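Local coordinates for sugar ABC transporter substrate-binding protein (PDB 5U2P) that probably binds a solute, perhaps a sugar, in the periplasm for delivery to an ABC transporter, its natural ligand being not established, at residues R33-I38 with S315-T320; D107-A112 with G126-L131; N140-N145 with G286-P291; D298-S303 with K364-K369. All blocks are in the same frame, centred on the assembly; numbering follows the deposited sequence.

Interaction 1 of 4, residues R33-I38 with S315-T320; sequences RLSVLI and SARVAT
Arg-33 and Arg-317 meet at the surface, where the start of strand 33-39 passes the start of helix 318-329. No hydrogen bond joins the two segments. Among the charged groups, NH2 of Arg-317 lies over one face of the Arg-33 guanidinium, displaced toward its rim, 3.3 Å from Arg-33 NE. Both atoms are donors. The guanidinium planes stand 62° apart, so this is not a parallel stack. NH2 of Arg-317 also rests against Arg-33 CB. Above a face of the Arg-317 group sits Arg-33 O, 3.5 Å from Arg-317 NE. The Arg-317 chain, extended from CG to NE (chi3 160°), carries the guanidinium to the strand. Its NH1 comes 3.9 Å from Ser-35 OG, but its salt bridge is to Asp-87.

The apolar share is small. Thr-320 brings its methyl CG2 to 4.0 Å from Leu-34 CG. Leu-34 also packs on Ala-321 and Ala-324 of the same helix.

Within 315-320, Arg-317 is the helix N-cap residue. Its backbone N donates to Ser-315 OG at 2.8 Å, an ST turn.

Asp-87 meets Ser-35 OG through its backbone N, and Ser-315 OG and Arg-317 NH1 through its carboxylate, and so ties both segments together. The carboxylate probably offsets the charge of Arg-317. Arg-33 is poorly ordered, so its place beside Arg-317 is only loosely fixed.

Interaction 2 of 4, residues D107-A112 with G126-L131; sequences DLSKEA and GKTFAL
An Asx turn at Asp-107, running on into a type I beta turn from Leu-108 to Glu-111, is held against residues 126-131, a later part of the same long loop, just before and into strand 131-132. Asp-107, Leu-108 and Ser-109 touch this later part at Lys-127, Thr-128, Phe-129 and Ala-130. Two hydrogen bonds cross the contact, both to the backbone of Thr-128. Leu-108 N donates to Thr-128 O at 2.8 Å. Thr-128 N donates to Ser-109 OG at 2.7 Å, and that bond is fairly straight at 165°.

Ser-109 OG passes the chain of bonds on. It donates to Asp-107 OD1 at 2.6 Å, on the syn lone pair. Ser-109 N reaches the same oxygen at 2.9 Å from well above the carboxylate plane, which makes the Asx turn. Asp-107 presents OD1 to both because CG is anti to the backbone N, chi1 174°. OD2 has a salt bridge to Lys-110 NZ.

Lys-127 crosses Asp-107 at about a right angle. Its CD lies 3.2 Å from Asp-107 OD2, while its NZ leads away and makes no salt bridge there. The Phe-129 ring packs against Asp-107, with CE1 3.6 Å from Asp-107 CA, and meets Tyr-102 edge-to-face. On the other flank Leu-108 CD1 lies 3.7 Å from Ala-130 CA. Leu-108 also touches Leu-325 of helix 318-329.

Two donors grip OD1 and fix the carboxylate. In this largely buried contact Ser-109 OG both gives a hydrogen bond, to Asp-107, and accepts one, from Thr-128.

Interaction 3 of 4, residues N140-N145 with G286-P291; sequences NALFYN and GACVLP. With EDO (1,2-ethanediol), chain E.
Leu-142 and Tyr-144 make the hydrogen-bonded pairs that join strand 138-145 to strand 285-288 in antiparallel fashion. The first segment begins with Asn-140, whose amide grips a 1,2-ethanediol, probably from the crystallisation liquor. OD1 accepts from EDO O1 and ND2 donates to EDO O2, each at 2.7 Å. Ser-138 and Asp-377 also bind the diol.

Ala-141 comes next, its CB near Cys-288 O. Leu-142 pairs with Cys-288 by two backbone bonds, N to O and O to N, both 2.9 Å. Its two methyls have different partners. CD2 meets Cys-288 SG at 3.8 Å, and CD1 meets Leu-290 CD1 at 3.9 Å.

Phe-143 forms a non-hydrogen-bonded pair with Ala-287 and faces the opposite side of the sheet. Its CE1 is 3.5 Å from Ala-287 CB. Its CA-H points at Gly-286 O in a CA-H...O contact.

Tyr-144 pairs with Gly-286 through two further backbone bonds. Its CG sits between the backbone N and the carbonyl carbon (chi1 63°), which brings the ring across to Gly-286. Gly-286 CA lies over one face of the Tyr-144 ring, offset toward its rim, a CH-pi contact. Cys-288 SG is oblique to the ring. Tyr-144 OH bonds to Glu-156. Asn-145 ends the segment and caps helix 146-151.

Strand 138-145 also pairs antiparallel with strands 263-267 and 300-303. Leu-290 touches Leu-192 of helix 191-214 and Phe-267 of strand 263-267. Helix 360-367 reaches Ala-141 and Ala-287 through Leu-362.

Interaction 4 of 4, residues D298-S303 with K364-K369; sequences DVLTGS and KSHIEK
The backbones of 298-303 and 364-369 come nearest at Val-299 and His-366, whose CA atoms are 6.8 Å apart, and no hydrogen bond joins them. This is helix-on-sheet packing: the C-terminal part of helix 360-367, with its wider pi-type turn, meets the start of strand 300-303 of the sheet that also holds strand 138-145.

Leu-300 and His-366 carry the contact. Their side chains cross at about a right angle. Leu-300 CD1 presses on His-366 CB at 3.5 Å, and Leu-300 CG lies 3.8 Å from His-366 CG, oblique to the ring. The same CD1 is 4.2 Å from Ile-367 CG1. Leu-300 points there with CG anti to its carbonyl carbon, chi1 -64°.

Polar bonds on both nitrogens fix the rotation of the imidazole. ND1 donates to Ser-365 OG at 2.9 Å, close to the ring plane. NE2 is hydrogen-bonded to Gln-297 O. Such bonding would be consistent with a proton on each nitrogen. Ser-365 OG in turn bonds to Ala-361 O. Leu-300 further touches Leu-362 of the helix and Ile-139 of strand 138-145. Val-299 CA approaches the edge of the imidazole, near its plane, 4.0 Å from His-366 CD2.

From the N terminus, strand 33-39 opens interaction 1, which closes only at residues 315-320. Interaction 2 closes a short loop inside it, between 107-112 and 126-131. Interaction 3 is also nested there and joins 140-145 to 286-291. Interaction 4 starts at 298-303, still within the first loop, and ends beyond it at 364-369, so interactions 1 and 4 cross. Interactions 1 and 2, centres about 17 Å apart, belong with the five-stranded sheet. Interactions 3 and 4 belong to the other sheet and touch each other, with Asn-140 N probably hydrogen-bonded to Thr-301 O. Interactions 1 and 3 lie on opposite sides of the chain's centre.

Interaction 1 of 4, residues R33-I38 with S315-T320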
loop_
_atom_site.group_PDB
_atom_site.type_symbol
_atom_site.label_atom_id
_atom_site.label_comp_id
_atom_site.label_asym_id
_atom_site.label_seq_id
_atom_site.Cartn_x
_atom_site.Cartn_y
_atom_site.Cartn_z
ATOM N N ARG A 33 -28.689 -4.947 20.033
ATOM C CA ARG A 33 -27.622 -5.932 20.014
ATOM C C ARG A 33 -26.919 -5.867 18.662
ATOM O O ARG A 33 -27.526 -5.496 17.648
ATOM C CB ARG A 33 -28.168 -7.337 20.267
ATOM C CG ARG A 33 -28.891 -7.496 21.596
ATOM C CD ARG A 33 -29.736 -8.766 21.620
ATOM N NE ARG A 33 -28.943 -9.958 21.323
ATOM C CZ ARG A 33 -29.447 -11.181 21.178
ATOM N NH1 ARG A 33 -30.752 -11.388 21.301
ATOM N NH2 ARG A 33 -28.642 -12.201 20.907
ATOM N N LEU A 34 -25.633 -6.200 18.680
ATOM C CA LEU A 34 -24.831 -6.335 17.467
ATOM C C LEU A 34 -23.866 -7.499 17.615
ATOM O O LEU A 34 -23.191 -7.632 18.636
ATOM C CB LEU A 34 -24.037 -5.066 17.179
ATOM C CG LEU A 34 -24.536 -4.038 16.165
ATOM C CD1 LEU A 34 -23.402 -3.071 15.870
ATOM C CD2 LEU A 34 -25.040 -4.668 14.870
ATOM N N SER A 35 -23.795 -8.342 16.593
ATOM C CA SER A 35 -22.834 -9.416 16.564
ATOM C C SER A 35 -21.715 -9.050 15.593
ATOM O O SER A 35 -21.950 -8.411 14.567
ATOM C CB SER A 35 -23.497 -10.737 16.150
ATOM O OG SER A 35 -24.136 -10.610 14.900
ATOM N N VAL A 36 -20.512 -9.483 15.941
ATOM C CA VAL A 36 -19.314 -9.199 15.173
ATOM C C VAL A 36 -18.481 -10.459 14.968
ATOM O O VAL A 36 -18.364 -11.294 15.862
ATOM C CB VAL A 36 -18.465 -8.120 15.878
ATOM C CG1 VAL A 36 -17.236 -7.783 15.066
ATOM C CG2 VAL A 36 -19.303 -6.882 16.117
ATOM N N LEU A 37 -17.915 -10.591 13.775
ATOM C CA LEU A 37 -16.941 -11.638 13.471
ATOM C C LEU A 37 -15.612 -10.974 13.147
ATOM O O LEU A 37 -15.557 -10.067 12.320
ATOM C CB LEU A 37 -17.386 -12.485 12.275
ATOM C CG LEU A 37 -16.694 -13.825 12.070
ATOM C CD1 LEU A 37 -17.242 -14.859 13.039
ATOM C CD2 LEU A 37 -16.849 -14.281 10.622
ATOM N N ILE A 38 -14.542 -11.431 13.775
ATOM C CA ILE A 38 -13.226 -10.825 13.573
ATOM C C ILE A 38 -12.106 -11.864 13.656
ATOM O O ILE A 38 -12.285 -12.938 14.227
ATOM C CB ILE A 38 -12.970 -9.726 14.619
ATOM C CG1 ILE A 38 -11.732 -8.902 14.247
ATOM C CG2 ILE A 38 -12.847 -10.340 16.018
ATOM C CD1 ILE A 38 -11.423 -7.793 15.211
ATOM N N SER A 315 -28.415 -9.116 7.308
ATOM C CA SER A 315 -28.668 -8.887 8.724
ATOM C C SER A 315 -30.045 -8.270 8.979
ATOM O O SER A 315 -30.516 -7.419 8.216
ATOM C CB SER A 315 -27.601 -7.973 9.314
ATOM O OG SER A 315 -27.977 -7.540 10.603
ATOM N N ALA A 316 -30.678 -8.686 10.066
ATOM C CA ALA A 316 -31.931 -8.076 10.488
ATOM C C ALA A 316 -31.677 -6.767 11.249
ATOM O O ALA A 316 -32.615 -6.101 11.679
ATOM C CB ALA A 316 -32.722 -9.042 11.354
ATOM N N ARG A 317 -30.407 -6.408 11.407
ATOM C CA ARG A 317 -30.001 -5.244 12.204
ATOM C C ARG A 317 -29.095 -4.297 11.397
ATOM O O ARG A 317 -28.219 -3.642 11.963
ATOM C CB ARG A 317 -29.253 -5.681 13.465
ATOM C CG ARG A 317 -29.965 -6.670 14.370
ATOM C CD ARG A 317 -28.907 -7.521 15.063
ATOM N NE ARG A 317 -29.371 -8.191 16.271
ATOM C CZ ARG A 317 -28.644 -9.074 16.950
ATOM N NH1 ARG A 317 -27.424 -9.395 16.537
ATOM N NH2 ARG A 317 -29.133 -9.642 18.041
ATOM N N VAL A 318 -29.321 -4.209 10.092
ATOM C CA VAL A 318 -28.467 -3.380 9.236
ATOM C C VAL A 318 -28.424 -1.927 9.720
ATOM O O VAL A 318 -27.360 -1.328 9.737
ATOM C CB VAL A 318 -28.925 -3.423 7.767
ATOM C CG1 VAL A 318 -28.268 -2.315 6.940
ATOM C CG2 VAL A 318 -28.600 -4.788 7.157
ATOM N N ALA A 319 -29.566 -1.359 10.103
ATOM C CA ALA A 319 -29.574 0.040 10.585
ATOM C C ALA A 319 -28.679 0.207 11.803
ATOM O O ALA A 319 -27.913 1.160 11.911
ATOM C CB ALA A 319 -31.001 0.506 10.929
ATOM N N THR A 320 -28.799 -0.717 12.744
ATOM C CA THR A 320 -28.033 -0.642 13.964
ATOM C C THR A 320 -26.549 -0.744 13.642
ATOM O O THR A 320 -25.737 -0.007 14.211
ATOM C CB THR A 320 -28.457 -1.751 14.941
ATOM O OG1 THR A 320 -29.863 -1.639 15.183
ATOM C CG2 THR A 320 -27.706 -1.648 16.251
#

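Interaction 2 of 4, residues D107-A112 with G126-L131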
loop_
_atom_site.group_PDB
_atom_site.type_symbol
_atom_site.label_atom_id
_atom_site.label_comp_id
_atom_site.label_asym_id
_atom_site.label_seq_id
_atom_site.Cartn_x
_atom_site.Cartn_y
_atom_site.Cartn_z
ATOM N N ASP A 107 -23.607 -1.402 0.876
ATOM C CA ASP A 107 -22.843 -0.338 0.222
ATOM C C ASP A 107 -22.797 0.902 1.112
ATOM O O ASP A 107 -23.834 1.514 1.388
ATOM C CB ASP A 107 -23.461 -0.006 -1.151
ATOM C CG ASP A 107 -22.804 1.195 -1.830
ATOM O OD1 ASP A 107 -21.721 1.613 -1.389
ATOM O OD2 ASP A 107 -23.369 1.721 -2.817
ATOM N N LEU A 108 -21.600 1.243 1.599
ATOM C CA LEU A 108 -21.443 2.325 2.568
ATOM C C LEU A 108 -21.042 3.632 1.889
ATOM O O LEU A 108 -20.717 4.620 2.563
ATOM C CB LEU A 108 -20.385 1.945 3.638
ATOM C CG LEU A 108 -20.674 0.668 4.435
ATOM C CD1 LEU A 108 -19.515 0.286 5.373
ATOM C CD2 LEU A 108 -21.961 0.758 5.201
ATOM N N SER A 109 -21.071 3.647 0.557
ATOM C CA SER A 109 -20.493 4.752 -0.215
ATOM C C SER A 109 -21.154 6.101 0.069
ATOM O O SER A 109 -20.557 7.155 -0.172
ATOM C CB SER A 109 -20.596 4.466 -1.718
ATOM O OG SER A 109 -19.874 3.296 -2.090
ATOM N N LYS A 110 -22.390 6.050 0.536
ATOM C CA LYS A 110 -23.198 7.240 0.806
ATOM C C LYS A 110 -23.270 7.602 2.288
ATOM O O LYS A 110 -23.991 8.521 2.664
ATOM C CB LYS A 110 -24.621 7.033 0.273
ATOM C CG LYS A 110 -24.676 6.603 -1.200
ATOM C CD LYS A 110 -26.099 6.261 -1.670
ATOM C CE LYS A 110 -26.601 4.929 -1.102
ATOM N NZ LYS A 110 -25.883 3.742 -1.662
ATOM N N GLU A 111 -22.542 6.892 3.148
ATOM C CA GLU A 111 -22.581 7.206 4.572
ATOM C C GLU A 111 -21.914 8.559 4.812
ATOM O O GLU A 111 -21.013 8.979 4.064
ATOM C CB GLU A 111 -21.898 6.105 5.403
ATOM C CG GLU A 111 -22.598 4.749 5.328
ATOM C CD GLU A 111 -24.062 4.806 5.724
ATOM O OE1 GLU A 111 -24.343 5.063 6.907
ATOM O OE2 GLU A 111 -24.940 4.590 4.857
ATOM N N ALA A 112 -22.370 9.245 5.854
ATOM C CA ALA A 112 -21.929 10.610 6.128
ATOM C C ALA A 112 -20.454 10.731 6.450
ATOM O O ALA A 112 -19.891 11.813 6.321
ATOM C CB ALA A 112 -22.746 11.196 7.272
ATOM N N GLY A 126 -15.854 1.632 -7.750
ATOM C CA GLY A 126 -15.634 2.845 -6.981
ATOM C C GLY A 126 -16.422 2.919 -5.681
ATOM O O GLY A 126 -16.496 3.983 -5.052
ATOM N N LYS A 127 -17.008 1.802 -5.268
ATOM C CA LYS A 127 -17.905 1.792 -4.101
ATOM C C LYS A 127 -17.192 1.299 -2.851
ATOM O O LYS A 127 -16.298 0.468 -2.925
ATOM C CB LYS A 127 -19.128 0.922 -4.382
ATOM C CG LYS A 127 -20.095 1.534 -5.393
ATOM C CD LYS A 127 -21.466 0.878 -5.310
ATOM C CE LYS A 127 -22.504 1.649 -6.120
ATOM N NZ LYS A 127 -22.064 1.864 -7.529
ATOM N N THR A 128 -17.596 1.826 -1.702
ATOM C CA THR A 128 -16.933 1.540 -0.431
ATOM C C THR A 128 -17.803 0.576 0.358
ATOM O O THR A 128 -18.952 0.903 0.661
ATOM C CB THR A 128 -16.725 2.842 0.402
ATOM O OG1 THR A 128 -15.878 3.750 -0.316
ATOM C CG2 THR A 128 -16.105 2.547 1.759
ATOM N N PHE A 129 -17.272 -0.595 0.704
ATOM C CA PHE A 129 -18.062 -1.626 1.385
ATOM C C PHE A 129 -17.589 -1.942 2.817
ATOM O O PHE A 129 -18.089 -2.874 3.444
ATOM C CB PHE A 129 -18.061 -2.920 0.548
ATOM C CG PHE A 129 -19.005 -2.888 -0.628
ATOM C CD1 PHE A 129 -20.370 -3.016 -0.439
ATOM C CD2 PHE A 129 -18.525 -2.732 -1.918
ATOM C CE1 PHE A 129 -21.244 -2.997 -1.520
ATOM C CE2 PHE A 129 -19.392 -2.708 -2.989
ATOM C CZ PHE A 129 -20.747 -2.834 -2.786
ATOM N N ALA A 130 -16.657 -1.168 3.360
ATOM C CA ALA A 130 -16.262 -1.375 4.742
ATOM C C ALA A 130 -15.692 -0.092 5.328
ATOM O O ALA A 130 -15.151 0.755 4.605
ATOM C CB ALA A 130 -15.234 -2.491 4.837
ATOM N N LEU A 131 -15.808 0.025 6.640
ATOM C CA LEU A 131 -15.063 1.028 7.390
ATOM C C LEU A 131 -13.633 0.527 7.629
ATOM O O LEU A 131 -13.437 -0.467 8.324
ATOM C CB LEU A 131 -15.749 1.321 8.705
ATOM C CG LEU A 131 -15.074 2.388 9.601
ATOM C CD1 LEU A 131 -16.141 3.161 10.349
ATOM C CD2 LEU A 131 -14.101 1.746 10.561
#

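Interaction 3 of 4, residues N140-N145 with G286-P291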
loop_
_atom_site.group_PDB
_atom_site.type_symbol
_atom_site.label_atom_id
_atom_site.label_comp_id
_atom_site.label_asym_id
_atom_site.label_seq_id
_atom_site.Cartn_x
_atom_site.Cartn_y
_atom_site.Cartn_z
ATOM N N ASN A 140 4.817 3.997 -0.776
ATOM C CA ASN A 140 6.103 4.020 -1.482
ATOM C C ASN A 140 6.564 5.431 -1.754
ATOM O O ASN A 140 5.815 6.250 -2.294
ATOM C CB ASN A 140 6.003 3.264 -2.818
ATOM C CG ASN A 140 5.711 1.779 -2.632
ATOM O OD1 ASN A 140 6.194 1.141 -1.704
ATOM N ND2 ASN A 140 4.882 1.233 -3.511
ATOM N N ALA A 141 7.807 5.719 -1.398
ATOM C CA ALA A 141 8.378 7.014 -1.696
ATOM C C ALA A 141 9.903 6.930 -1.826
ATOM O O ALA A 141 10.519 5.920 -1.473
ATOM C CB ALA A 141 7.972 8.014 -0.599
ATOM N N LEU A 142 10.488 8.014 -2.313
ATOM C CA LEU A 142 11.933 8.207 -2.347
ATOM C C LEU A 142 12.358 8.857 -1.052
ATOM O O LEU A 142 12.050 10.022 -0.797
ATOM C CB LEU A 142 12.319 9.075 -3.541
ATOM C CG LEU A 142 13.819 9.263 -3.773
ATOM C CD1 LEU A 142 14.502 7.946 -4.134
ATOM C CD2 LEU A 142 14.032 10.306 -4.874
ATOM N N PHE A 143 13.046 8.089 -0.227
ATOM C CA PHE A 143 13.573 8.578 1.032
ATOM C C PHE A 143 15.043 8.919 0.857
ATOM O O PHE A 143 15.789 8.182 0.206
ATOM C CB PHE A 143 13.363 7.537 2.109
ATOM C CG PHE A 143 11.921 7.245 2.364
ATOM C CD1 PHE A 143 11.172 8.088 3.161
ATOM C CD2 PHE A 143 11.294 6.170 1.771
ATOM C CE1 PHE A 143 9.837 7.847 3.394
ATOM C CE2 PHE A 143 9.967 5.913 2.002
ATOM C CZ PHE A 143 9.229 6.763 2.812
ATOM N N TYR A 144 15.453 10.058 1.391
ATOM C CA TYR A 144 16.824 10.489 1.223
ATOM C C TYR A 144 17.402 11.116 2.477
ATOM O O TYR A 144 16.679 11.590 3.371
ATOM C CB TYR A 144 16.943 11.457 0.056
ATOM C CG TYR A 144 16.198 12.763 0.201
ATOM C CD1 TYR A 144 14.872 12.870 -0.190
ATOM C CD2 TYR A 144 16.829 13.900 0.708
ATOM C CE1 TYR A 144 14.180 14.067 -0.077
ATOM C CE2 TYR A 144 16.146 15.104 0.817
ATOM C CZ TYR A 144 14.824 15.178 0.426
ATOM O OH TYR A 144 14.121 16.349 0.526
ATOM N N ASN A 145 18.722 11.046 2.535
ATOM C CA ASN A 145 19.504 11.582 3.641
ATOM C C ASN A 145 19.795 13.063 3.399
ATOM O O ASN A 145 20.694 13.406 2.625
ATOM C CB ASN A 145 20.807 10.793 3.805
ATOM C CG ASN A 145 21.591 11.217 5.033
ATOM O OD1 ASN A 145 21.508 12.366 5.462
ATOM N ND2 ASN A 145 22.339 10.284 5.619
ATOM N N GLY A 286 14.487 12.893 4.449
ATOM C CA GLY A 286 13.447 13.512 3.652
ATOM C C GLY A 286 12.731 12.461 2.831
ATOM O O GLY A 286 13.236 11.343 2.685
ATOM N N ALA A 287 11.552 12.809 2.321
ATOM C CA ALA A 287 10.756 11.901 1.487
ATOM C C ALA A 287 10.012 12.660 0.398
ATOM O O ALA A 287 9.266 13.602 0.677
ATOM C CB ALA A 287 9.766 11.130 2.331
ATOM N N CYS A 288 10.163 12.211 -0.837
ATOM C CA CYS A 288 9.512 12.861 -1.965
ATOM C C CYS A 288 9.050 11.839 -2.983
ATOM O O CYS A 288 9.355 10.647 -2.880
ATOM C CB CYS A 288 10.465 13.857 -2.622
ATOM S SG CYS A 288 11.943 13.081 -3.312
ATOM N N VAL A 289 8.295 12.317 -3.962
ATOM C CA VAL A 289 7.856 11.490 -5.072
ATOM C C VAL A 289 9.045 10.992 -5.863
ATOM O O VAL A 289 10.006 11.732 -6.072
ATOM C CB VAL A 289 6.910 12.277 -5.989
ATOM C CG1 VAL A 289 6.768 11.614 -7.356
ATOM C CG2 VAL A 289 5.566 12.417 -5.307
ATOM N N LEU A 290 8.993 9.739 -6.306
ATOM C CA LEU A 290 10.033 9.241 -7.207
ATOM C C LEU A 290 9.707 9.659 -8.635
ATOM O O LEU A 290 8.754 9.138 -9.226
ATOM C CB LEU A 290 10.160 7.723 -7.123
ATOM C CG LEU A 290 11.227 7.102 -8.038
ATOM C CD1 LEU A 290 12.641 7.244 -7.471
ATOM C CD2 LEU A 290 10.885 5.666 -8.265
ATOM N N PRO A 291 10.489 10.601 -9.208
ATOM C CA PRO A 291 10.095 11.082 -10.540
ATOM C C PRO A 291 10.524 10.140 -11.666
ATOM O O PRO A 291 11.517 10.399 -12.351
ATOM C CB PRO A 291 10.810 12.426 -10.641
ATOM C CG PRO A 291 12.058 12.237 -9.837
ATOM C CD PRO A 291 11.690 11.301 -8.707
HETATM C C1 EDO E . 3.835 -1.972 -0.993
HETATM O O1 EDO E . 4.520 -0.758 -0.691
HETATM C C2 EDO E . 3.638 -2.183 -2.485
HETATM O O2 EDO E . 4.522 -1.439 -3.322
#

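Interaction 4 of 4, residues D298-S303 with K364-K369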
loop_
_atom_site.group_PDB
_atom_site.type_symbol
_atom_site.label_atom_id
_atom_site.label_comp_id
_atom_site.label_asym_id
_atom_site.label_seq_id
_atom_site.Cartn_x
_atom_site.Cartn_y
_atom_site.Cartn_z
ATOM N N ASP A 298 1.460 13.175 -9.621
ATOM C CA ASP A 298 0.006 13.129 -9.541
ATOM C C ASP A 298 -0.484 12.278 -8.369
ATOM O O ASP A 298 -1.410 12.668 -7.671
ATOM C CB ASP A 298 -0.590 12.610 -10.860
ATOM C CG ASP A 298 -0.255 11.143 -11.144
ATOM O OD1 ASP A 298 0.630 10.572 -10.470
ATOM O OD2 ASP A 298 -0.872 10.564 -12.068
ATOM N N VAL A 299 0.145 11.127 -8.149
ATOM C CA VAL A 299 -0.350 10.164 -7.167
ATOM C C VAL A 299 0.807 9.374 -6.559
ATOM O O VAL A 299 1.834 9.190 -7.197
ATOM C CB VAL A 299 -1.377 9.197 -7.805
ATOM C CG1 VAL A 299 -0.680 8.089 -8.615
ATOM C CG2 VAL A 299 -2.282 8.617 -6.770
ATOM N N LEU A 300 0.642 8.936 -5.320
ATOM C CA LEU A 300 1.574 7.999 -4.700
ATOM C C LEU A 300 1.053 6.593 -4.948
ATOM O O LEU A 300 -0.147 6.409 -5.164
ATOM C CB LEU A 300 1.706 8.252 -3.195
ATOM C CG LEU A 300 2.295 9.598 -2.772
ATOM C CD1 LEU A 300 2.184 9.783 -1.293
ATOM C CD2 LEU A 300 3.742 9.698 -3.202
ATOM N N THR A 301 1.936 5.600 -4.903
ATOM C CA THR A 301 1.496 4.210 -4.814
ATOM C C THR A 301 1.879 3.593 -3.472
ATOM O O THR A 301 2.728 4.118 -2.738
ATOM C CB THR A 301 2.075 3.320 -5.951
ATOM O OG1 THR A 301 3.436 2.967 -5.659
ATOM C CG2 THR A 301 1.974 4.026 -7.308
ATOM N N GLY A 302 1.221 2.484 -3.144
ATOM C CA GLY A 302 1.513 1.748 -1.926
ATOM C C GLY A 302 0.672 0.503 -1.821
ATOM O O GLY A 302 0.111 0.027 -2.814
ATOM N N SER A 303 0.596 -0.033 -0.614
ATOM C CA SER A 303 -0.323 -1.098 -0.310
ATOM C C SER A 303 -1.538 -0.560 0.418
ATOM O O SER A 303 -1.405 0.057 1.480
ATOM C CB SER A 303 0.299 -2.166 0.561
ATOM O OG SER A 303 -0.717 -3.106 0.882
ATOM N N LYS A 364 0.528 15.739 3.699
ATOM C CA LYS A 364 -0.290 16.895 3.349
ATOM C C LYS A 364 -0.558 17.001 1.850
ATOM O O LYS A 364 -1.654 17.381 1.448
ATOM C CB LYS A 364 0.368 18.195 3.831
ATOM C CG LYS A 364 0.638 18.249 5.325
ATOM C CD LYS A 364 -0.639 18.097 6.146
ATOM C CE LYS A 364 -0.345 18.151 7.640
ATOM N NZ LYS A 364 -1.531 17.793 8.476
ATOM N N SER A 365 0.434 16.682 1.019
ATOM C CA SER A 365 0.282 16.860 -0.422
ATOM C C SER A 365 -0.506 15.746 -1.106
ATOM O O SER A 365 -1.193 15.995 -2.093
ATOM C CB SER A 365 1.655 16.986 -1.089
ATOM O OG SER A 365 2.484 15.864 -0.838
ATOM N N HIS A 366 -0.401 14.520 -0.599
ATOM C CA HIS A 366 -1.010 13.384 -1.267
ATOM C C HIS A 366 -1.930 12.571 -0.364
ATOM O O HIS A 366 -3.097 12.370 -0.708
ATOM C CB HIS A 366 0.079 12.484 -1.855
ATOM C CG HIS A 366 0.771 13.075 -3.043
ATOM N ND1 HIS A 366 1.758 14.033 -2.933
ATOM C CD2 HIS A 366 0.622 12.839 -4.368
ATOM C CE1 HIS A 366 2.184 14.364 -4.139
ATOM N NE2 HIS A 366 1.518 13.648 -5.027
ATOM N N ILE A 367 -1.439 12.107 0.778
ATOM C CA ILE A 367 -2.215 11.127 1.539
ATOM C C ILE A 367 -3.517 11.762 2.040
ATOM O O ILE A 367 -4.591 11.181 1.894
ATOM C CB ILE A 367 -1.397 10.527 2.712
ATOM C CG1 ILE A 367 -0.146 9.811 2.173
ATOM C CG2 ILE A 367 -2.268 9.555 3.510
ATOM C CD1 ILE A 367 0.912 9.448 3.240
ATOM N N GLU A 368 -3.438 12.972 2.579
ATOM C CA GLU A 368 -4.633 13.627 3.115
ATOM C C GLU A 368 -5.675 13.919 2.035
ATOM O O GLU A 368 -6.864 14.055 2.329
ATOM C CB GLU A 368 -4.255 14.921 3.833
ATOM C CG GLU A 368 -4.574 14.894 5.307
ATOM C CD GLU A 368 -4.150 16.162 6.028
ATOM O OE1 GLU A 368 -3.586 17.071 5.378
ATOM O OE2 GLU A 368 -4.384 16.243 7.252
ATOM N N LYS A 369 -5.220 13.992 0.788
ATOM C CA LYS A 369 -6.077 14.301 -0.347
ATOM C C LYS A 369 -6.505 13.053 -1.092
ATOM O O LYS A 369 -7.171 13.133 -2.125
ATOM C CB LYS A 369 -5.358 15.244 -1.312
ATOM C CG LYS A 369 -4.781 16.487 -0.644
ATOM C CD LYS A 369 -4.257 17.489 -1.658
ATOM C CE LYS A 369 -3.724 18.738 -0.982
ATOM N NZ LYS A 369 -3.329 19.771 -1.977
#